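Local coordinates for protein guanine deaminase (Escherichia coli, PDB 6OHB) that catalyses the zinc-dependent hydrolytic deamination of guanine to xanthine and ammonia, a step of purine degradation, at residues His105-Glu110 with Thr207-Pro212; Phe274-His279 with Pro299-Tyr304; Pro86-Val91 with Ala124-Gln129; Asp243-Val248 with Asp256-Val261. All blocks are in the same frame, centred on the assembly; numbering follows the deposited sequence.

Contact 1: residues His105-Glu110 with Thr207-Pro212; sequences HTFPTE and TPRFAP
F107 and R209 mark the closest approach of the two backbones, yet their CA atoms stand 11.8 Å apart, so long side chains must do the bridging between helix 98-111 and the loop that leaves strand 203-208. This is the rim of the TIM-barrel fold of the amidohydrolases, where loops after the barrel strands build the active site; R209 and F210 belong to the probable substrate site. R209 sets out with CG anti to the backbone N (chi1 -171°), runs straight as far as CD, then bends at chi3, which presents the guanidinium group to E110. E110 comes from the opposite direction with its chain extended beyond CG, and the two charged groups form a buried salt bridge. NH1 of R209 donates to OE2 of E110 over 3.1 Å, with OE2 lying in the guanidinium plane. The companion pair, NH2 to OE1, is modelled so short that its exact length is doubtful. The planes of carboxylate and guanidinium are twisted 38° apart, so the fork is not flat. The F107 ring stands nearly perpendicular to the guanidinium plane and sets its edge over the centre of that group, with CE1 4.1 Å from R209 NE. Behind these contacts the helix is kinked at P108, and H105 O takes both T109 N and T109 OG1, which arrive from opposite faces of the carbonyl. R209 also accepts at its backbone O from ND1 of the zinc ligand H237. Beyond the salt bridge, E110 OE2 receives a further hydrogen bond from NE2 of Q87, another probable substrate-site residue.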
loop_
_atom_site.group_PDB
_atom_site.type_symbol
_atom_site.label_atom_id
_atom_site.label_comp_id
_atom_site.label_asym_id
_atom_site.label_seq_id
_atom_site.Cartn_x
_atom_site.Cartn_y
_atom_site.Cartn_z
ATOM N N HIS A 105 17.507 2.549 14.539
ATOM C CA HIS A 105 17.646 2.079 13.168
ATOM C C HIS A 105 18.309 3.107 12.265
ATOM O O HIS A 105 19.229 2.762 11.514
ATOM C CB HIS A 105 16.269 1.694 12.603
ATOM C CG HIS A 105 15.555 0.656 13.413
ATOM N ND1 HIS A 105 14.321 0.878 13.985
ATOM C CD2 HIS A 105 15.901 -0.610 13.743
ATOM C CE1 HIS A 105 13.938 -0.205 14.637
ATOM N NE2 HIS A 105 14.878 -1.123 14.505
ATOM N N THR A 106 17.886 4.371 12.342
ATOM C CA THR A 106 18.328 5.378 11.381
ATOM C C THR A 106 19.830 5.630 11.482
ATOM O O THR A 106 20.552 5.547 10.479
ATOM C CB THR A 106 17.555 6.677 11.611
ATOM O OG1 THR A 106 16.172 6.472 11.296
ATOM C CG2 THR A 106 18.110 7.797 10.744
ATOM N N PHE A 107 20.318 5.935 12.694
ATOM C CA PHE A 107 21.731 6.288 12.853
ATOM C C PHE A 107 22.675 5.122 12.580
ATOM O O PHE A 107 23.689 5.330 11.891
ATOM C CB PHE A 107 21.967 6.883 14.244
ATOM C CG PHE A 107 21.203 8.148 14.505
ATOM C CD1 PHE A 107 20.801 8.964 13.460
ATOM C CD2 PHE A 107 20.891 8.524 15.800
ATOM C CE1 PHE A 107 20.097 10.129 13.702
ATOM C CE2 PHE A 107 20.189 9.688 16.048
ATOM C CZ PHE A 107 19.791 10.492 14.998
ATOM N N PRO A 108 22.450 3.904 13.100
ATOM C CA PRO A 108 23.361 2.802 12.735
ATOM C C PRO A 108 23.345 2.496 11.249
ATOM O O PRO A 108 24.386 2.149 10.678
ATOM C CB PRO A 108 22.841 1.618 13.568
ATOM C CG PRO A 108 22.047 2.232 14.666
ATOM C CD PRO A 108 21.430 3.460 14.068
ATOM N N THR A 109 22.185 2.622 10.605
ATOM C CA THR A 109 22.122 2.447 9.157
ATOM C C THR A 109 22.991 3.481 8.452
ATOM O O THR A 109 23.799 3.140 7.581
ATOM C CB THR A 109 20.674 2.534 8.676
ATOM O OG1 THR A 109 19.903 1.496 9.295
ATOM C CG2 THR A 109 20.605 2.376 7.163
ATOM N N GLU A 110 22.847 4.757 8.826
ATOM C CA GLU A 110 23.615 5.798 8.150
ATOM C C GLU A 110 25.099 5.743 8.493
ATOM O O GLU A 110 25.910 6.310 7.751
ATOM C CB GLU A 110 23.076 7.183 8.514
ATOM C CG GLU A 110 21.633 7.442 8.123
ATOM C CD GLU A 110 21.248 8.897 8.306
ATOM O OE1 GLU A 110 22.080 9.672 8.828
ATOM O OE2 GLU A 110 20.109 9.264 7.947
ATOM N N THR A 207 21.156 21.454 4.579
ATOM C CA THR A 207 20.359 20.369 5.140
ATOM C C THR A 207 20.753 20.112 6.589
ATOM O O THR A 207 21.558 19.216 6.883
ATOM C CB THR A 207 20.517 19.100 4.297
ATOM O OG1 THR A 207 20.357 19.422 2.910
ATOM C CG2 THR A 207 19.486 18.077 4.671
ATOM N N PRO A 208 20.216 20.895 7.525
ATOM C CA PRO A 208 20.232 20.465 8.929
ATOM C C PRO A 208 19.146 19.417 9.128
ATOM O O PRO A 208 18.012 19.598 8.674
ATOM C CB PRO A 208 19.934 21.753 9.705
ATOM C CG PRO A 208 19.159 22.614 8.726
ATOM C CD PRO A 208 19.612 22.231 7.343
ATOM N N ARG A 209 19.493 18.316 9.801
ATOM C CA ARG A 209 18.536 17.225 9.967
ATOM C C ARG A 209 17.253 17.732 10.614
ATOM O O ARG A 209 16.176 17.691 10.007
ATOM C CB ARG A 209 19.148 16.087 10.789
ATOM C CG ARG A 209 18.266 14.842 10.812
ATOM C CD ARG A 209 18.883 13.699 11.593
ATOM N NE ARG A 209 20.090 13.170 10.966
ATOM C CZ ARG A 209 20.108 12.152 10.112
ATOM N NH1 ARG A 209 18.978 11.542 9.767
ATOM N NH2 ARG A 209 21.261 11.742 9.602
ATOM N N PHE A 210 17.356 18.225 11.844
ATOM C CA PHE A 210 16.305 19.018 12.468
ATOM C C PHE A 210 16.926 19.788 13.630
ATOM O O PHE A 210 18.116 19.647 13.930
ATOM C CB PHE A 210 15.116 18.155 12.922
ATOM C CG PHE A 210 15.498 16.930 13.722
ATOM C CD1 PHE A 210 15.009 15.683 13.375
ATOM C CD2 PHE A 210 16.332 17.026 14.818
ATOM C CE1 PHE A 210 15.348 14.559 14.104
ATOM C CE2 PHE A 210 16.672 15.906 15.552
ATOM C CZ PHE A 210 16.183 14.673 15.193
ATOM N N ALA A 211 16.106 20.613 14.277
ATOM C CA ALA A 211 16.613 21.462 15.352
ATOM C C ALA A 211 17.166 20.681 16.544
ATOM O O ALA A 211 18.196 21.111 17.093
ATOM C CB ALA A 211 15.513 22.436 15.797
ATOM N N PRO A 212 16.564 19.570 16.996
ATOM C CA PRO A 212 17.159 18.840 18.130
ATOM C C PRO A 212 18.628 18.490 17.962
ATOM O O PRO A 212 19.380 18.563 18.941
ATOM C CB PRO A 212 16.291 17.580 18.214
ATOM C CG PRO A 212 14.953 18.038 17.778
ATOM C CD PRO A 212 15.186 19.108 16.730
#

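Contact 2: residues Phe274-His279 with Pro299-Tyr304; sequences FAHCVH and PTSNLY
H276 and N302 both carry CG anti to their own carbonyl carbon (chi1 -59° and -69°), and these torsions swing the imidazole and the amide across the gap until they meet obliquely. H276 ND1 donates to N302 OD1 at 3.2 Å, and with an N-H...O angle of 141° the bond is bent. The donor lies in the plane of the amide carbonyl, whereas the oxygen is tilted out of the imidazole plane. The other end of the same amide is used as well: N302 ND2 gives a hydrogen to a water 2.6 Å away, and that water donates to H276 O at 2.9 Å. One asparagine thus addresses both the ring and the main chain of the histidine, a second-shell grip that would limit rotation of the imidazole. S301 OG comes up to the edge of the ring, 3.4 Å from H276 CE1. V278, sliding past N302 in the opposite direction, lays CG2 3.6 Å from N302 ND2 and gives the amide an apolar neighbour. The ring so positioned lies about 4 Å from the zinc ion, nearest atoms, although the metal's protein ligands are H82, H84, H237 and D327; H276 NE2 makes a weak hydrogen bond to D327 OD2. In the amidohydrolase barrel, 274-279 takes in the end of strand 272-274 and the loop that turns off it at A275, flanked by strands 233-238 and 294-297. Helix 299-304 follows the latter strand directly, is backed by helix 336-349, and through L303 and Y304 reaches the second subunit.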
loop_
_atom_site.group_PDB
_atom_site.type_symbol
_atom_site.label_atom_id
_atom_site.label_comp_id
_atom_site.label_asym_id
_atom_site.label_seq_id
_atom_site.Cartn_x
_atom_site.Cartn_y
_atom_site.Cartn_z
ATOM N N PHE A 274 10.143 21.950 4.249
ATOM C CA PHE A 274 10.008 21.377 5.579
ATOM C C PHE A 274 9.218 20.081 5.461
ATOM O O PHE A 274 8.056 20.089 5.035
ATOM C CB PHE A 274 9.326 22.366 6.525
ATOM C CG PHE A 274 10.078 23.660 6.678
ATOM C CD1 PHE A 274 11.150 23.754 7.549
ATOM C CD2 PHE A 274 9.728 24.778 5.931
ATOM C CE1 PHE A 274 11.857 24.935 7.686
ATOM C CE2 PHE A 274 10.429 25.963 6.059
ATOM C CZ PHE A 274 11.496 26.043 6.939
ATOM N N ALA A 275 9.856 18.981 5.831
ATOM C CA ALA A 275 9.254 17.662 5.738
ATOM C C ALA A 275 8.288 17.420 6.889
ATOM O O ALA A 275 8.538 17.837 8.027
ATOM C CB ALA A 275 10.337 16.584 5.734
ATOM N N HIS A 276 7.161 16.779 6.553
ATOM C CA HIS A 276 6.147 16.226 7.451
ATOM C C HIS A 276 5.098 17.264 7.829
ATOM O O HIS A 276 3.998 17.247 7.268
ATOM C CB HIS A 276 6.792 15.596 8.688
ATOM C CG HIS A 276 7.757 14.501 8.357
ATOM N ND1 HIS A 276 7.367 13.324 7.753
ATOM C CD2 HIS A 276 9.097 14.409 8.532
ATOM C CE1 HIS A 276 8.424 12.552 7.575
ATOM N NE2 HIS A 276 9.488 13.185 8.039
ATOM N N CYS A 277 5.416 18.170 8.759
ATOM C CA CYS A 277 4.499 19.256 9.124
ATOM C C CYS A 277 3.134 18.715 9.539
ATOM O O CYS A 277 2.090 19.214 9.111
ATOM C CB CYS A 277 4.350 20.259 7.979
ATOM S SG CYS A 277 5.874 21.122 7.568
ATOM N N VAL A 278 3.147 17.676 10.377
ATOM C CA VAL A 278 1.913 16.995 10.754
ATOM C C VAL A 278 1.176 17.737 11.868
ATOM O O VAL A 278 -0.060 17.758 11.890
ATOM C CB VAL A 278 2.233 15.545 11.165
ATOM C CG1 VAL A 278 0.972 14.796 11.564
ATOM C CG2 VAL A 278 2.968 14.828 10.038
ATOM N N HIS A 279 1.903 18.371 12.785
ATOM C CA HIS A 279 1.322 19.047 13.947
ATOM C C HIS A 279 1.771 20.502 13.939
ATOM O O HIS A 279 2.718 20.871 14.636
ATOM C CB HIS A 279 1.728 18.339 15.245
ATOM C CG HIS A 279 1.470 16.867 15.233
ATOM N ND1 HIS A 279 0.200 16.335 15.305
ATOM C CD2 HIS A 279 2.316 15.812 15.143
ATOM C CE1 HIS A 279 0.275 15.017 15.267
ATOM N NE2 HIS A 279 1.548 14.673 15.169
ATOM N N PRO A 299 3.000 10.636 3.352
ATOM C CA PRO A 299 1.977 9.874 4.091
ATOM C C PRO A 299 2.455 8.521 4.606
ATOM O O PRO A 299 2.047 8.100 5.700
ATOM C CB PRO A 299 0.841 9.729 3.071
ATOM C CG PRO A 299 1.503 9.895 1.737
ATOM C CD PRO A 299 2.602 10.895 1.959
ATOM N N THR A 300 3.320 7.830 3.859
ATOM C CA THR A 300 3.683 6.459 4.213
ATOM C C THR A 300 4.420 6.395 5.547
ATOM O O THR A 300 4.044 5.627 6.442
ATOM C CB THR A 300 4.530 5.842 3.097
ATOM O OG1 THR A 300 3.783 5.838 1.878
ATOM C CG2 THR A 300 4.914 4.408 3.443
ATOM N N SER A 301 5.479 7.194 5.697
ATOM C CA SER A 301 6.195 7.219 6.966
ATOM C C SER A 301 5.341 7.817 8.081
ATOM O O SER A 301 5.448 7.387 9.235
ATOM C CB SER A 301 7.517 7.977 6.821
ATOM O OG SER A 301 7.340 9.363 7.035
ATOM N N ASN A 302 4.474 8.785 7.762
ATOM C CA ASN A 302 3.566 9.307 8.784
ATOM C C ASN A 302 2.699 8.193 9.363
ATOM O O ASN A 302 2.408 8.179 10.566
ATOM C CB ASN A 302 2.676 10.414 8.216
ATOM C CG ASN A 302 3.441 11.686 7.878
ATOM O OD1 ASN A 302 4.626 11.832 8.192
ATOM N ND2 ASN A 302 2.757 12.616 7.230
ATOM N N LEU A 303 2.277 7.247 8.523
ATOM C CA LEU A 303 1.426 6.170 9.015
ATOM C C LEU A 303 2.231 5.084 9.727
ATOM O O LEU A 303 1.816 4.602 10.789
ATOM C CB LEU A 303 0.615 5.576 7.865
ATOM C CG LEU A 303 -0.562 6.413 7.369
ATOM C CD1 LEU A 303 -1.258 5.723 6.205
ATOM C CD2 LEU A 303 -1.540 6.677 8.500
ATOM N N TYR A 304 3.385 4.688 9.172
ATOM C CA TYR A 304 4.179 3.631 9.801
ATOM C C TYR A 304 4.632 4.019 11.206
ATOM O O TYR A 304 4.694 3.168 12.101
ATOM C CB TYR A 304 5.403 3.291 8.946
ATOM C CG TYR A 304 5.158 2.291 7.836
ATOM C CD1 TYR A 304 4.654 1.022 8.107
ATOM C CD2 TYR A 304 5.456 2.607 6.517
ATOM C CE1 TYR A 304 4.437 0.104 7.087
ATOM C CE2 TYR A 304 5.247 1.697 5.494
ATOM C CZ TYR A 304 4.738 0.453 5.779
ATOM O OH TYR A 304 4.536 -0.436 4.747
HETATM O O HOH W 1 3.601 14.706 6.031
#

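Contact 3: residues Pro86-Val91 with Ala124-Gln129; sequences PQSEMV and AFFIKQ
S88 meets F125 and F126 in a buried van der Waals contact, with no hydrogen bond across it, between the loop that follows strand 73-84 and helix 116-132 on the outer layer of the TIM barrel. The loop carries P86 and Q87, probable substrate-site residues, and folds into a type I beta turn from Q87 to M90, closed by the 3.2 Å bond of M90 N to Q87 O. S88 is the first of the two central residues of that turn, and its CB points to the helix. The phenylalanines are consecutive, and chi1 angles close to 180° (177° for F125, -179° for F126) carry both rings away from the backbone N and out to the loop. S88 divides its contacts between them: CB lies 3.9 Å from F125 CE2, while OG approaches the edge of the other ring, 4.1 Å from F126 CD1. The second subunit also reaches this place. Its R402 donates from NE to S88 O, and its L401 packs on F125, so S88 lies between its own helix 116-132 and the chain that bonds its carbonyl. Within the helix, Q129 lays its CG 3.4 Å above the plane of the F125 ring, offset toward the rim.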
loop_
_atom_site.group_PDB
_atom_site.type_symbol
_atom_site.label_atom_id
_atom_site.label_comp_id
_atom_site.label_asym_id
_atom_site.label_seq_id
_atom_site.Cartn_x
_atom_site.Cartn_y
_atom_site.Cartn_z
ATOM N N PRO A 86 20.891 7.522 2.286
ATOM C CA PRO A 86 21.595 6.414 2.953
ATOM C C PRO A 86 20.713 5.561 3.856
ATOM O O PRO A 86 21.112 5.240 4.981
ATOM C CB PRO A 86 22.670 7.140 3.767
ATOM C CG PRO A 86 21.996 8.404 4.179
ATOM C CD PRO A 86 21.084 8.791 3.020
ATOM N N GLN A 87 19.516 5.190 3.396
ATOM C CA GLN A 87 18.584 4.472 4.257
ATOM C C GLN A 87 17.798 3.385 3.534
ATOM O O GLN A 87 16.830 2.862 4.106
ATOM C CB GLN A 87 17.603 5.454 4.907
ATOM C CG GLN A 87 18.215 6.332 5.985
ATOM C CD GLN A 87 17.203 7.267 6.603
ATOM O OE1 GLN A 87 16.002 7.153 6.350
ATOM N NE2 GLN A 87 17.677 8.192 7.430
ATOM N N SER A 88 18.179 3.024 2.305
ATOM C CA SER A 88 17.385 2.074 1.532
ATOM C C SER A 88 17.298 0.712 2.218
ATOM O O SER A 88 16.257 0.048 2.159
ATOM C CB SER A 88 17.973 1.928 0.127
ATOM O OG SER A 88 17.968 3.165 -0.565
ATOM N N GLU A 89 18.369 0.286 2.885
ATOM C CA GLU A 89 18.438 -1.046 3.474
ATOM C C GLU A 89 17.817 -1.132 4.864
ATOM O O GLU A 89 17.735 -2.234 5.418
ATOM C CB GLU A 89 19.897 -1.520 3.533
ATOM C CG GLU A 89 20.776 -0.737 4.497
ATOM C CD GLU A 89 21.510 0.415 3.829
ATOM O OE1 GLU A 89 20.894 1.127 3.004
ATOM O OE2 GLU A 89 22.709 0.606 4.129
ATOM N N MET A 90 17.361 -0.015 5.425
ATOM C CA MET A 90 16.915 0.015 6.813
ATOM C C MET A 90 15.731 -0.917 7.042
ATOM O O MET A 90 14.688 -0.793 6.392
ATOM C CB MET A 90 16.545 1.444 7.208
ATOM C CG MET A 90 16.840 1.774 8.662
ATOM S SD MET A 90 15.918 3.201 9.264
ATOM C CE MET A 90 16.046 4.293 7.872
ATOM N N VAL A 91 15.895 -1.847 7.978
ATOM C CA VAL A 91 14.825 -2.728 8.431
ATOM C C VAL A 91 14.549 -2.393 9.890
ATOM O O VAL A 91 15.441 -2.504 10.739
ATOM C CB VAL A 91 15.194 -4.209 8.264
ATOM C CG1 VAL A 91 14.068 -5.103 8.789
ATOM C CG2 VAL A 91 15.504 -4.519 6.810
ATOM N N ALA A 124 24.701 4.302 -6.654
ATOM C CA ALA A 124 24.208 3.695 -7.888
ATOM C C ALA A 124 22.855 3.023 -7.666
ATOM O O ALA A 124 21.919 3.205 -8.459
ATOM C CB ALA A 124 25.229 2.697 -8.436
ATOM N N PHE A 125 22.732 2.245 -6.582
ATOM C CA PHE A 125 21.462 1.574 -6.288
ATOM C C PHE A 125 20.325 2.577 -6.111
ATOM O O PHE A 125 19.207 2.359 -6.599
ATOM C CB PHE A 125 21.611 0.705 -5.032
ATOM C CG PHE A 125 20.335 0.034 -4.597
ATOM C CD1 PHE A 125 20.005 -1.222 -5.067
ATOM C CD2 PHE A 125 19.468 0.659 -3.714
ATOM C CE1 PHE A 125 18.829 -1.844 -4.670
ATOM C CE2 PHE A 125 18.292 0.041 -3.317
ATOM C CZ PHE A 125 17.974 -1.211 -3.797
ATOM N N PHE A 126 20.595 3.679 -5.410
ATOM C CA PHE A 126 19.581 4.692 -5.145
ATOM C C PHE A 126 19.111 5.349 -6.439
ATOM O O PHE A 126 17.904 5.538 -6.651
ATOM C CB PHE A 126 20.160 5.721 -4.172
ATOM C CG PHE A 126 19.214 6.809 -3.779
ATOM C CD1 PHE A 126 18.326 6.628 -2.728
ATOM C CD2 PHE A 126 19.238 8.030 -4.431
ATOM C CE1 PHE A 126 17.458 7.643 -2.351
ATOM C CE2 PHE A 126 18.377 9.049 -4.064
ATOM C CZ PHE A 126 17.486 8.861 -3.025
ATOM N N ILE A 127 20.054 5.705 -7.318
ATOM C CA ILE A 127 19.671 6.285 -8.607
ATOM C C ILE A 127 18.848 5.288 -9.416
ATOM O O ILE A 127 17.859 5.660 -10.068
ATOM C CB ILE A 127 20.916 6.756 -9.384
ATOM C CG1 ILE A 127 21.645 7.866 -8.623
ATOM C CG2 ILE A 127 20.528 7.250 -10.779
ATOM C CD1 ILE A 127 20.924 9.189 -8.622
ATOM N N LYS A 128 19.228 4.003 -9.377
ATOM C CA LYS A 128 18.482 2.988 -10.121
ATOM C C LYS A 128 17.050 2.877 -9.618
ATOM O O LYS A 128 16.108 2.759 -10.416
ATOM C CB LYS A 128 19.172 1.626 -9.996
ATOM C CG LYS A 128 19.762 1.023 -11.272
ATOM C CD LYS A 128 20.642 1.996 -12.036
ATOM C CE LYS A 128 21.237 1.339 -13.280
ATOM N NZ LYS A 128 22.206 0.257 -12.928
ATOM N N GLN A 129 16.866 2.935 -8.295
ATOM C CA GLN A 129 15.520 2.873 -7.735
ATOM C C GLN A 129 14.699 4.088 -8.143
ATOM O O GLN A 129 13.512 3.959 -8.466
ATOM C CB GLN A 129 15.574 2.740 -6.214
ATOM C CG GLN A 129 16.263 1.476 -5.732
ATOM C CD GLN A 129 15.836 0.242 -6.504
ATOM O OE1 GLN A 129 14.691 -0.187 -6.423
ATOM N NE2 GLN A 129 16.764 -0.332 -7.264
#

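Contact 4: residues Asp243-Val248 with Asp256-Val261; sequences DEIAWV and DGYLDV
V248 sits squarely over the Y258 ring: its CG2 lies 3.5 Å from the ring centroid and only 12° off the normal, a CH-pi contact. Its other methyl, CG1, reaches past the ring to V261 CG2 at 4.2 Å. At the ring's edge I245 adds CG1, 4.1 Å from Y258 CD2. E244 comes to the edge too, crossing the tyrosine at about a right angle, and Y258 OH donates to E244 OE2 over 2.6 Å. The hydroxyl arrives from above the carboxylate plane, 38° out of it. Y258 thereby carries most of the contact between helices 242-251 and 258-264, which follow strand 233-238 of the (beta/alpha)8 barrel and lead on to strand 272-274. With chi1 at -158°, its ring reaches across to helix 242-251 and turns one face to V248. Just before it, G257 adopts backbone angles that leave no room for a CB beside the preceding carbonyl O. Further out, the second carboxylate oxygen of E244, OE1, accepts from the backbone N of both E240 and N241, which fixes the group at the start of its helix and ties it to E240, a probable substrate-site residue. F210, also of the probable substrate site, packs against Y258, as do L238 and E284. D260 OD1 forms a salt bridge with R287 NH1 of helix 282-290.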
loop_
_atom_site.group_PDB
_atom_site.type_symbol
_atom_site.label_atom_id
_atom_site.label_comp_id
_atom_site.label_asym_id
_atom_site.label_seq_id
_atom_site.Cartn_x
_atom_site.Cartn_y
_atom_site.Cartn_z
ATOM N N ASP A 243 6.312 14.313 20.425
ATOM C CA ASP A 243 7.492 14.244 21.282
ATOM C C ASP A 243 8.641 15.054 20.700
ATOM O O ASP A 243 9.407 15.678 21.442
ATOM C CB ASP A 243 7.918 12.790 21.495
ATOM C CG ASP A 243 6.835 11.953 22.141
ATOM O OD1 ASP A 243 5.973 12.533 22.832
ATOM O OD2 ASP A 243 6.847 10.717 21.956
ATOM N N GLU A 244 8.786 15.043 19.372
ATOM C CA GLU A 244 9.802 15.868 18.723
ATOM C C GLU A 244 9.541 17.353 18.963
ATOM O O GLU A 244 10.473 18.121 19.234
ATOM C CB GLU A 244 9.838 15.547 17.230
ATOM C CG GLU A 244 10.786 16.407 16.412
ATOM C CD GLU A 244 10.408 16.452 14.941
ATOM O OE1 GLU A 244 9.309 15.969 14.585
ATOM O OE2 GLU A 244 11.213 16.965 14.137
ATOM N N ILE A 245 8.274 17.769 18.892
ATOM C CA ILE A 245 7.924 19.167 19.138
ATOM C C ILE A 245 8.250 19.559 20.576
ATOM O O ILE A 245 8.780 20.649 20.835
ATOM C CB ILE A 245 6.440 19.407 18.806
ATOM C CG1 ILE A 245 6.184 19.195 17.312
ATOM C CG2 ILE A 245 6.006 20.801 19.232
ATOM C CD1 ILE A 245 4.728 19.269 16.935
ATOM N N ALA A 246 7.930 18.682 21.536
ATOM C CA ALA A 246 8.253 18.964 22.934
ATOM C C ALA A 246 9.762 19.017 23.159
ATOM O O ALA A 246 10.258 19.848 23.932
ATOM C CB ALA A 246 7.608 17.913 23.840
ATOM N N TRP A 247 10.508 18.133 22.496
ATOM C CA TRP A 247 11.965 18.174 22.571
ATOM C C TRP A 247 12.502 19.508 22.061
ATOM O O TRP A 247 13.429 20.084 22.650
ATOM C CB TRP A 247 12.546 17.008 21.771
ATOM C CG TRP A 247 13.983 16.691 22.061
ATOM C CD1 TRP A 247 14.737 17.160 23.097
ATOM C CD2 TRP A 247 14.837 15.822 21.306
ATOM N NE1 TRP A 247 16.008 16.640 23.031
ATOM C CE2 TRP A 247 16.095 15.816 21.940
ATOM C CE3 TRP A 247 14.660 15.049 20.152
ATOM C CZ2 TRP A 247 17.172 15.069 21.460
ATOM C CZ3 TRP A 247 15.729 14.307 19.676
ATOM C CH2 TRP A 247 16.969 14.323 20.329
ATOM N N VAL A 248 11.937 20.008 20.958
ATOM C CA VAL A 248 12.372 21.291 20.412
ATOM C C VAL A 248 12.045 22.407 21.387
ATOM O O VAL A 248 12.869 23.290 21.651
ATOM C CB VAL A 248 11.736 21.537 19.032
ATOM C CG1 VAL A 248 12.028 22.955 18.557
ATOM C CG2 VAL A 248 12.250 20.517 18.042
ATOM N N ASP A 256 9.391 30.925 19.734
ATOM C CA ASP A 256 7.940 30.725 19.789
ATOM C C ASP A 256 7.505 29.464 19.043
ATOM O O ASP A 256 6.640 29.500 18.167
ATOM C CB ASP A 256 7.222 31.959 19.247
ATOM C CG ASP A 256 5.721 31.940 19.535
ATOM O OD1 ASP A 256 5.291 31.179 20.431
ATOM O OD2 ASP A 256 4.972 32.683 18.862
ATOM N N GLY A 257 8.098 28.330 19.394
ATOM C CA GLY A 257 7.752 27.054 18.801
ATOM C C GLY A 257 8.808 26.550 17.832
ATOM O O GLY A 257 9.900 27.108 17.691
ATOM N N TYR A 258 8.443 25.473 17.134
ATOM C CA TYR A 258 9.388 24.751 16.286
ATOM C C TYR A 258 9.763 25.563 15.046
ATOM O O TYR A 258 10.948 25.806 14.780
ATOM C CB TYR A 258 8.777 23.401 15.903
ATOM C CG TYR A 258 9.747 22.315 15.478
ATOM C CD1 TYR A 258 11.029 22.618 15.036
ATOM C CD2 TYR A 258 9.358 20.980 15.494
ATOM C CE1 TYR A 258 11.902 21.617 14.632
ATOM C CE2 TYR A 258 10.218 19.977 15.095
ATOM C CZ TYR A 258 11.488 20.297 14.665
ATOM O OH TYR A 258 12.340 19.291 14.273
ATOM N N LEU A 259 8.766 25.971 14.256
ATOM C CA LEU A 259 9.060 26.688 13.018
ATOM C C LEU A 259 9.785 28.001 13.284
ATOM O O LEU A 259 10.584 28.452 12.450
ATOM C CB LEU A 259 7.767 26.941 12.237
ATOM C CG LEU A 259 7.867 27.819 10.980
ATOM C CD1 LEU A 259 8.827 27.230 9.954
ATOM C CD2 LEU A 259 6.498 28.059 10.364
ATOM N N ASP A 260 9.536 28.624 14.437
ATOM C CA ASP A 260 10.174 29.903 14.716
ATOM C C ASP A 260 11.671 29.768 14.951
ATOM O O ASP A 260 12.405 30.737 14.736
ATOM C CB ASP A 260 9.519 30.583 15.915
ATOM C CG ASP A 260 10.011 32.007 16.110
ATOM O OD1 ASP A 260 9.545 32.904 15.372
ATOM O OD2 ASP A 260 10.867 32.226 16.997
ATOM N N VAL A 261 12.146 28.590 15.356
ATOM C CA VAL A 261 13.589 28.379 15.447
ATOM C C VAL A 261 14.225 28.525 14.070
ATOM O O VAL A 261 15.245 29.205 13.909
ATOM C CB VAL A 261 13.901 27.007 16.066
ATOM C CG1 VAL A 261 15.406 26.850 16.255
ATOM C CG2 VAL A 261 13.160 26.838 17.381
#

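Overall arrangement
All four contacts are largely buried, but their chemistry changes with distance from the zinc site. Contact 1 is mainly ionic and contact 2 a hydrogen-bonded second shell beside the zinc; contact 3 is purely van der Waals, and contact 4 joins apolar packing to one tyrosine-carboxylate bond. Contacts 2 and 3 both extend to the second subunit, whereas 1 and 4 stay within their own chain. Contact 4, about 24 Å from the chain centre, lies farthest out. Contacts 1 and 3 join through helix 98-111, where T109 packs on M90. P212 leads from contact 1 into contact 4 by lying on W247, and I245 links contact 4 to H279 of contact 2.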